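Local coordinates for uncharacterized protein PA0076 (Pseudomonas aeruginosa PAO1, PDB 2QNU), which belongs to the type VI secretion-associated TagF family and probably helps to control that secretion system, its molecular mechanism being unsettled, at residues G20-F25 and A92-A97; T73-P78 and Q114-L119. All coordinates share one frame; numbering follows the deposited sequence.

Both contacts set a helix against the same antiparallel sheet, but on opposite faces. Contact 1 brings the start of helix 23-44 to the end of strand 89-95 and is only partly buried; contact 2 lays helix 110-121 over the neighbouring strand 71-77, and every residue that touches there is buried. The centres lie about 15 Å apart, and a probable hydrogen bond from Cys93 N to Thr73 O ties the two adjacent strands. Both interfaces are apolar and neither has a hydrogen bond across it. Contact 1 uses proline, leucine and phenylalanine near the rim of the fold, whereas contact 2 relies on valines, a leucine and a selenomethionine, with a glutamate turned to arginines.

Contact 1. Residues G20-F25 and A92-A97; sequences GLPNTF and ACLLPA
Leu94 meets Pro22 and Phe25 at the start of helix 23-44 with both its methyl groups. CD2 reaches tip to tip toward Pro22, 3.8 Å from its CG. CD1 sits 3.9 Å from CB of Phe25, the two side chains crossing obliquely, and also brushes Pro22 CD at 4.1 Å. A branched leucine suits this place because its forked end can touch the base of Phe25 and the ring of Pro22 together. With chi1 at 168°, Phe25 swings CG, the root of its ring, toward Leu94 CD1. Farther out, CZ comes within 4.2 Å of Ala92 CB, where the small alanine leaves room for the ring. Phe25 and Ala92 are buried, and both pack on Val72, so the first turn of the helix rests on the sheet face formed by strands 89-95 and 71-77; Phe25 also stacks on Trp29. Leu21, Pro22 and Leu94 are partly open to solvent. Leu21 touches the strand through CD1, 3.4 Å from Ala92 O, and Pro22, at the N-cap just before the helix, offers Leu94 an apolar ring. Across these two segments the contact rests on van der Waals packing and burial of apolar surface, with no directional bond.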
ATOM      1  N   GLY B  20      12.859 -21.571 -19.545  1.00 40.78           N
ATOM      2  CA  GLY B  20      11.825 -21.702 -18.520  1.00 41.25           C
ATOM      3  C   GLY B  20      10.848 -20.548 -18.425  1.00 41.63           C
ATOM      4  O   GLY B  20      10.018 -20.510 -17.515  1.00 41.72           O
ATOM      5  N   LEU B  21      10.971 -19.591 -19.356  1.00 42.23           N
ATOM      6  CA  LEU B  21      10.171 -18.379 -19.403  1.00 41.84           C
ATOM      7  C   LEU B  21       9.377 -18.324 -20.717  1.00 41.88           C
ATOM      8  O   LEU B  21       9.907 -18.601 -21.777  1.00 41.76           O
ATOM      9  CB  LEU B  21      11.079 -17.153 -19.309  1.00 42.39           C
ATOM     10  CG  LEU B  21      11.326 -16.470 -17.942  1.00 43.42           C
ATOM     11  CD1 LEU B  21      11.267 -17.293 -16.693  1.00 43.27           C
ATOM     12  CD2 LEU B  21      12.633 -15.728 -18.003  1.00 41.95           C
ATOM     13  N   PRO B  22       8.084 -17.968 -20.651  1.00 41.98           N
ATOM     14  CA  PRO B  22       7.322 -17.868 -21.918  1.00 41.76           C
ATOM     15  C   PRO B  22       7.562 -16.513 -22.638  1.00 41.90           C
ATOM     16  O   PRO B  22       8.051 -15.567 -22.030  1.00 40.94           O
ATOM     17  CB  PRO B  22       5.882 -18.007 -21.452  1.00 42.04           C
ATOM     18  CG  PRO B  22       5.886 -17.447 -20.014  1.00 42.11           C
ATOM     19  CD  PRO B  22       7.278 -17.648 -19.455  1.00 41.08           C
ATOM     20  N   ASN B  23       7.251 -16.427 -23.922  1.00 42.08           N
ATOM     21  CA  ASN B  23       7.460 -15.179 -24.660  1.00 42.24           C
ATOM     22  C   ASN B  23       6.547 -14.044 -24.211  1.00 42.46           C
ATOM     23  O   ASN B  23       6.852 -12.861 -24.412  1.00 42.51           O
ATOM     24  CB  ASN B  23       7.298 -15.437 -26.129  1.00 42.68           C
ATOM     25  CG  ASN B  23       7.649 -14.221 -26.984  1.00 45.24           C
ATOM     26  OD1 ASN B  23       8.804 -13.775 -27.019  1.00 47.95           O
ATOM     27  ND2 ASN B  23       6.648 -13.704 -27.720  1.00 45.86           N
ATOM     28  N   THR B  24       5.427 -14.410 -23.592  1.00 42.77           N
ATOM     29  CA  THR B  24       4.496 -13.441 -23.029  1.00 42.82           C
ATOM     30  C   THR B  24       5.254 -12.568 -22.097  1.00 41.80           C
ATOM     31  O   THR B  24       5.021 -11.364 -21.989  1.00 40.73           O
ATOM     32  CB  THR B  24       3.316 -14.121 -22.198  1.00 43.01           C
ATOM     33  OG1 THR B  24       3.837 -14.784 -21.023  1.00 44.36           O
ATOM     34  CG2 THR B  24       2.535 -15.081 -23.056  1.00 43.61           C
ATOM     35  N   PHE B  25       6.185 -13.183 -21.386  1.00 41.73           N
ATOM     36  CA  PHE B  25       7.060 -12.395 -20.533  1.00 41.06           C
ATOM     37  C   PHE B  25       8.265 -11.786 -21.258  1.00 40.67           C
ATOM     38  O   PHE B  25       8.580 -10.612 -21.081  1.00 40.50           O
ATOM     39  CB  PHE B  25       7.549 -13.234 -19.379  1.00 41.68           C
ATOM     40  CG  PHE B  25       8.651 -12.562 -18.645  1.00 42.68           C
ATOM     41  CD1 PHE B  25       8.375 -11.476 -17.835  1.00 44.05           C
ATOM     42  CD2 PHE B  25       9.962 -12.943 -18.836  1.00 42.11           C
ATOM     43  CE1 PHE B  25       9.385 -10.815 -17.170  1.00 43.49           C
ATOM     44  CE2 PHE B  25      10.975 -12.267 -18.196  1.00 44.12           C
ATOM     45  CZ  PHE B  25      10.682 -11.207 -17.359  1.00 44.52           C
ATOM     46  N   ALA B  92      13.777 -14.873 -13.205  1.00 35.88           N
ATOM     47  CA  ALA B  92      12.368 -14.469 -12.989  1.00 36.01           C
ATOM     48  C   ALA B  92      11.467 -15.663 -12.710  1.00 36.73           C
ATOM     49  O   ALA B  92      11.577 -16.703 -13.352  1.00 34.33           O
ATOM     50  CB  ALA B  92      11.856 -13.751 -14.191  1.00 36.19           C
ATOM     51  N   CYS B  93      10.598 -15.490 -11.721  1.00 39.05           N
ATOM     52  CA  CYS B  93       9.514 -16.423 -11.482  1.00 40.69           C
ATOM     53  C   CYS B  93       8.159 -15.772 -11.811  1.00 39.92           C
ATOM     54  O   CYS B  93       7.777 -14.754 -11.240  1.00 40.34           O
ATOM     55  CB  CYS B  93       9.553 -16.847 -10.035  1.00 40.25           C
ATOM     56  SG  CYS B  93       8.294 -17.965  -9.692  1.00 44.15           S
ATOM     57  N   LEU B  94       7.430 -16.384 -12.722  1.00 40.66           N
ATOM     58  CA  LEU B  94       6.101 -15.930 -13.084  1.00 41.88           C
ATOM     59  C   LEU B  94       5.045 -16.438 -12.096  1.00 41.84           C
ATOM     60  O   LEU B  94       4.996 -17.571 -11.839  1.00 39.83           O
ATOM     61  CB  LEU B  94       5.780 -16.439 -14.467  1.00 42.07           C
ATOM     62  CG  LEU B  94       5.845 -15.389 -15.568  1.00 45.08           C
ATOM     63  CD1 LEU B  94       7.237 -15.262 -16.080  1.00 47.97           C
ATOM     64  CD2 LEU B  94       4.854 -15.792 -16.698  1.00 43.59           C
ATOM     65  N   LEU B  95       4.232 -15.573 -11.533  1.00 42.61           N
ATOM     66  CA  LEU B  95       3.259 -15.989 -10.535  1.00 43.74           C
ATOM     67  C   LEU B  95       1.825 -15.805 -11.073  1.00 44.05           C
ATOM     68  O   LEU B  95       1.595 -15.039 -12.043  1.00 44.52           O
ATOM     69  CB  LEU B  95       3.418 -15.155  -9.272  1.00 44.09           C
ATOM     70  CG  LEU B  95       4.767 -15.228  -8.557  1.00 47.16           C
ATOM     71  CD1 LEU B  95       5.003 -13.927  -7.825  1.00 48.27           C
ATOM     72  CD2 LEU B  95       4.782 -16.445  -7.613  1.00 49.48           C
ATOM     73  N   PRO B  96       0.851 -16.494 -10.453  1.00 44.89           N
ATOM     74  CA  PRO B  96      -0.557 -16.241 -10.805  1.00 45.20           C
ATOM     75  C   PRO B  96      -0.918 -14.766 -10.693  1.00 45.88           C
ATOM     76  O   PRO B  96      -0.423 -14.064  -9.784  1.00 46.53           O
ATOM     77  CB  PRO B  96      -1.315 -17.045  -9.756  1.00 44.91           C
ATOM     78  CG  PRO B  96      -0.398 -18.185  -9.472  1.00 45.37           C
ATOM     79  CD  PRO B  96       0.957 -17.567  -9.447  1.00 44.70           C
ATOM     80  N   ALA B  97      -1.768 -14.297 -11.591  1.00 45.99           N
ATOM     81  CA  ALA B  97      -2.194 -12.914 -11.542  1.00 47.45           C
ATOM     82  C   ALA B  97      -2.849 -12.549 -10.192  1.00 47.89           C
ATOM     83  O   ALA B  97      -2.965 -11.368  -9.866  1.00 48.78           O
ATOM     84  CB  ALA B  97      -3.140 -12.610 -12.698  1.00 47.63           C
TER

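Contact 2. Residues T73-P78 and Q114-L119; sequences TGVVMP and QVESLL
Val75 stands on strand 71-77 with CG1 anti to the backbone N (chi1 -174°) and CG2 anti to the carbonyl carbon, a setting that presents both methyls to helix 110-121. The Val75 and Val115 side chains slide past each other in opposite directions, with CG2 of Val75 3.7 Å from CG1 of Val115. The other branch of Val75, CG1, lies 3.7 Å from CD1 of Leu119 and 3.9 Å from CG of Glu116, whose chain crosses the valine at about a right angle. A beta-branched valine suits a strand, and its compact double tip fits among three helix residues. Met77, here selenomethionine, runs extended to SE and then bends (chi3 76°), which carries CE to 3.4 Å from Leu119 O. SE, 3.6 Å from the same Leu119 O, packs with CE against that carbonyl, whose oxygen is hydrogen-bonded by Thr122 OG1. Glu116 lends only its aliphatic part to the strand: its carboxylate is taken up by salt bridges to Arg59 and Arg186, a reasonable way to bury a charge. Leu119 also packs on Leu89 and Val91, spanning two adjacent strands. The axes of strand 73-77 and helix 114-119 pass 8.5 Å apart, inclined at 32° with the same N-to-C sense: a helix laid on one face of an antiparallel sheet, as in alpha+beta folds.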
ATOM      1  N   THR B  73       8.262 -11.837 -10.323  1.00 38.31           N
ATOM      2  CA  THR B  73       9.241 -11.488  -9.303  1.00 37.71           C
ATOM      3  C   THR B  73      10.609 -12.079  -9.669  1.00 37.75           C
ATOM      4  O   THR B  73      10.695 -13.040 -10.423  1.00 36.58           O
ATOM      5  CB  THR B  73       8.809 -11.953  -7.933  1.00 38.53           C
ATOM      6  OG1 THR B  73       9.656 -11.375  -6.946  1.00 38.85           O
ATOM      7  CG2 THR B  73       8.839 -13.460  -7.812  1.00 38.31           C
ATOM      8  N   GLY B  74      11.670 -11.446  -9.175  1.00 36.73           N
ATOM      9  CA  GLY B  74      12.997 -11.890  -9.542  1.00 36.83           C
ATOM     10  C   GLY B  74      14.101 -10.947  -9.164  1.00 34.13           C
ATOM     11  O   GLY B  74      13.946 -10.115  -8.274  1.00 33.84           O
ATOM     12  N   VAL B  75      15.232 -11.150  -9.816  1.00 34.31           N
ATOM     13  CA  VAL B  75      16.393 -10.289  -9.638  1.00 34.38           C
ATOM     14  C   VAL B  75      17.034 -10.047 -10.997  1.00 33.54           C
ATOM     15  O   VAL B  75      17.078 -10.933 -11.813  1.00 32.71           O
ATOM     16  CB  VAL B  75      17.430 -10.864  -8.655  1.00 34.89           C
ATOM     17  CG1 VAL B  75      18.547  -9.819  -8.398  1.00 35.40           C
ATOM     18  CG2 VAL B  75      16.796 -11.283  -7.339  1.00 32.67           C
ATOM     19  N   VAL B  76      17.487  -8.825 -11.245  1.00 33.47           N
ATOM     20  CA  VAL B  76      18.169  -8.516 -12.502  1.00 34.39           C
ATOM     21  C   VAL B  76      19.534  -7.929 -12.166  1.00 34.02           C
ATOM     22  O   VAL B  76      19.673  -7.189 -11.192  1.00 33.36           O
ATOM     23  CB  VAL B  76      17.410  -7.527 -13.417  1.00 35.96           C
ATOM     24  CG1 VAL B  76      16.999  -6.243 -12.694  1.00 34.21           C
ATOM     25  CG2 VAL B  76      18.249  -7.156 -14.634  1.00 35.98           C
HETATM   26  N   MSE B  77      20.546  -8.324 -12.950  1.00 36.44           N
HETATM   27  CA  MSE B  77      21.948  -7.900 -12.765  1.00 37.84           C
HETATM   28  C   MSE B  77      22.597  -7.455 -14.060  1.00 35.63           C
HETATM   29  O   MSE B  77      22.437  -8.118 -15.042  1.00 33.73           O
HETATM   30  CB  MSE B  77      22.753  -9.124 -12.258  1.00 36.44           C
HETATM   31  CG  MSE B  77      24.249  -8.801 -12.011  1.00 40.94           C
HETATM   32 SE   MSE B  77      25.312 -10.468 -11.594  1.00 49.45          SE
HETATM   33  CE  MSE B  77      25.407 -11.144 -13.354  1.00 41.43           C
ATOM     34  N   PRO B  78      23.397  -6.376 -14.052  1.00 37.86           N
ATOM     35  CA  PRO B  78      24.169  -6.042 -15.262  1.00 37.56           C
ATOM     36  C   PRO B  78      25.058  -7.216 -15.704  1.00 36.96           C
ATOM     37  O   PRO B  78      25.658  -7.890 -14.864  1.00 38.39           O
ATOM     38  CB  PRO B  78      25.040  -4.847 -14.836  1.00 37.82           C
ATOM     39  CG  PRO B  78      24.351  -4.302 -13.631  1.00 41.01           C
ATOM     40  CD  PRO B  78      23.615  -5.404 -12.961  1.00 38.25           C
ATOM     41  N   GLN B 114      19.306 -16.191  -2.496  1.00 37.27           N
ATOM     42  CA  GLN B 114      19.666 -17.360  -3.292  1.00 37.81           C
ATOM     43  C   GLN B 114      19.715 -17.020  -4.763  1.00 36.06           C
ATOM     44  O   GLN B 114      20.580 -17.489  -5.459  1.00 35.59           O
ATOM     45  CB  GLN B 114      18.676 -18.532  -3.153  1.00 37.76           C
ATOM     46  CG  GLN B 114      18.405 -18.972  -1.737  1.00 41.41           C
ATOM     47  CD  GLN B 114      17.376 -20.145  -1.626  1.00 44.81           C
ATOM     48  OE1 GLN B 114      17.329 -21.045  -2.494  1.00 52.27           O
ATOM     49  NE2 GLN B 114      16.581 -20.145  -0.524  1.00 51.67           N
ATOM     50  N   VAL B 115      18.749 -16.254  -5.274  1.00 35.26           N
ATOM     51  CA  VAL B 115      18.776 -15.911  -6.668  1.00 34.98           C
ATOM     52  C   VAL B 115      19.994 -15.043  -6.953  1.00 35.19           C
ATOM     53  O   VAL B 115      20.649 -15.238  -7.967  1.00 35.78           O
ATOM     54  CB  VAL B 115      17.493 -15.164  -7.158  1.00 34.17           C
ATOM     55  CG1 VAL B 115      17.738 -14.616  -8.531  1.00 33.45           C
ATOM     56  CG2 VAL B 115      16.313 -16.116  -7.170  1.00 35.16           C
ATOM     57  N   GLU B 116      20.255 -14.058  -6.101  1.00 35.88           N
ATOM     58  CA  GLU B 116      21.462 -13.188  -6.280  1.00 36.68           C
ATOM     59  C   GLU B 116      22.749 -14.007  -6.300  1.00 36.59           C
ATOM     60  O   GLU B 116      23.641 -13.764  -7.112  1.00 36.70           O
ATOM     61  CB  GLU B 116      21.571 -12.155  -5.171  1.00 37.36           C
ATOM     62  CG  GLU B 116      20.494 -11.033  -5.228  1.00 37.50           C
ATOM     63  CD  GLU B 116      20.650 -10.062  -4.077  1.00 41.07           C
ATOM     64  OE1 GLU B 116      21.372 -10.431  -3.115  1.00 46.83           O
ATOM     65  OE2 GLU B 116      20.078  -8.916  -4.108  1.00 44.80           O
ATOM     66  N   SER B 117      22.846 -15.006  -5.430  1.00 36.19           N
ATOM     67  CA  SER B 117      24.071 -15.856  -5.448  1.00 37.79           C
ATOM     68  C   SER B 117      24.199 -16.582  -6.779  1.00 38.02           C
ATOM     69  O   SER B 117      25.303 -16.759  -7.331  1.00 37.94           O
ATOM     70  CB  SER B 117      24.079 -16.787  -4.243  1.00 36.64           C
ATOM     71  OG  SER B 117      24.853 -17.908  -4.514  1.00 45.17           O
ATOM     72  N   LEU B 118      23.076 -16.961  -7.389  1.00 38.19           N
ATOM     73  CA  LEU B 118      23.195 -17.676  -8.661  1.00 36.79           C
ATOM     74  C   LEU B 118      23.658 -16.756  -9.776  1.00 35.61           C
ATOM     75  O   LEU B 118      24.486 -17.113 -10.559  1.00 34.03           O
ATOM     76  CB  LEU B 118      21.880 -18.352  -9.066  1.00 37.31           C
ATOM     77  CG  LEU B 118      21.498 -19.571  -8.251  1.00 40.33           C
ATOM     78  CD1 LEU B 118      20.219 -20.106  -8.834  1.00 43.28           C
ATOM     79  CD2 LEU B 118      22.597 -20.636  -8.234  1.00 41.62           C
ATOM     80  N   LEU B 119      23.049 -15.582  -9.885  1.00 35.82           N
ATOM     81  CA  LEU B 119      23.485 -14.588 -10.864  1.00 35.47           C
ATOM     82  C   LEU B 119      24.996 -14.246 -10.674  1.00 36.26           C
ATOM     83  O   LEU B 119      25.725 -14.051 -11.656  1.00 37.16           O
ATOM     84  CB  LEU B 119      22.682 -13.318 -10.675  1.00 34.81           C
ATOM     85  CG  LEU B 119      21.176 -13.327 -11.068  1.00 35.10           C
ATOM     86  CD1 LEU B 119      20.441 -12.043 -10.613  1.00 36.87           C
ATOM     87  CD2 LEU B 119      21.027 -13.456 -12.516  1.00 36.24           C
TER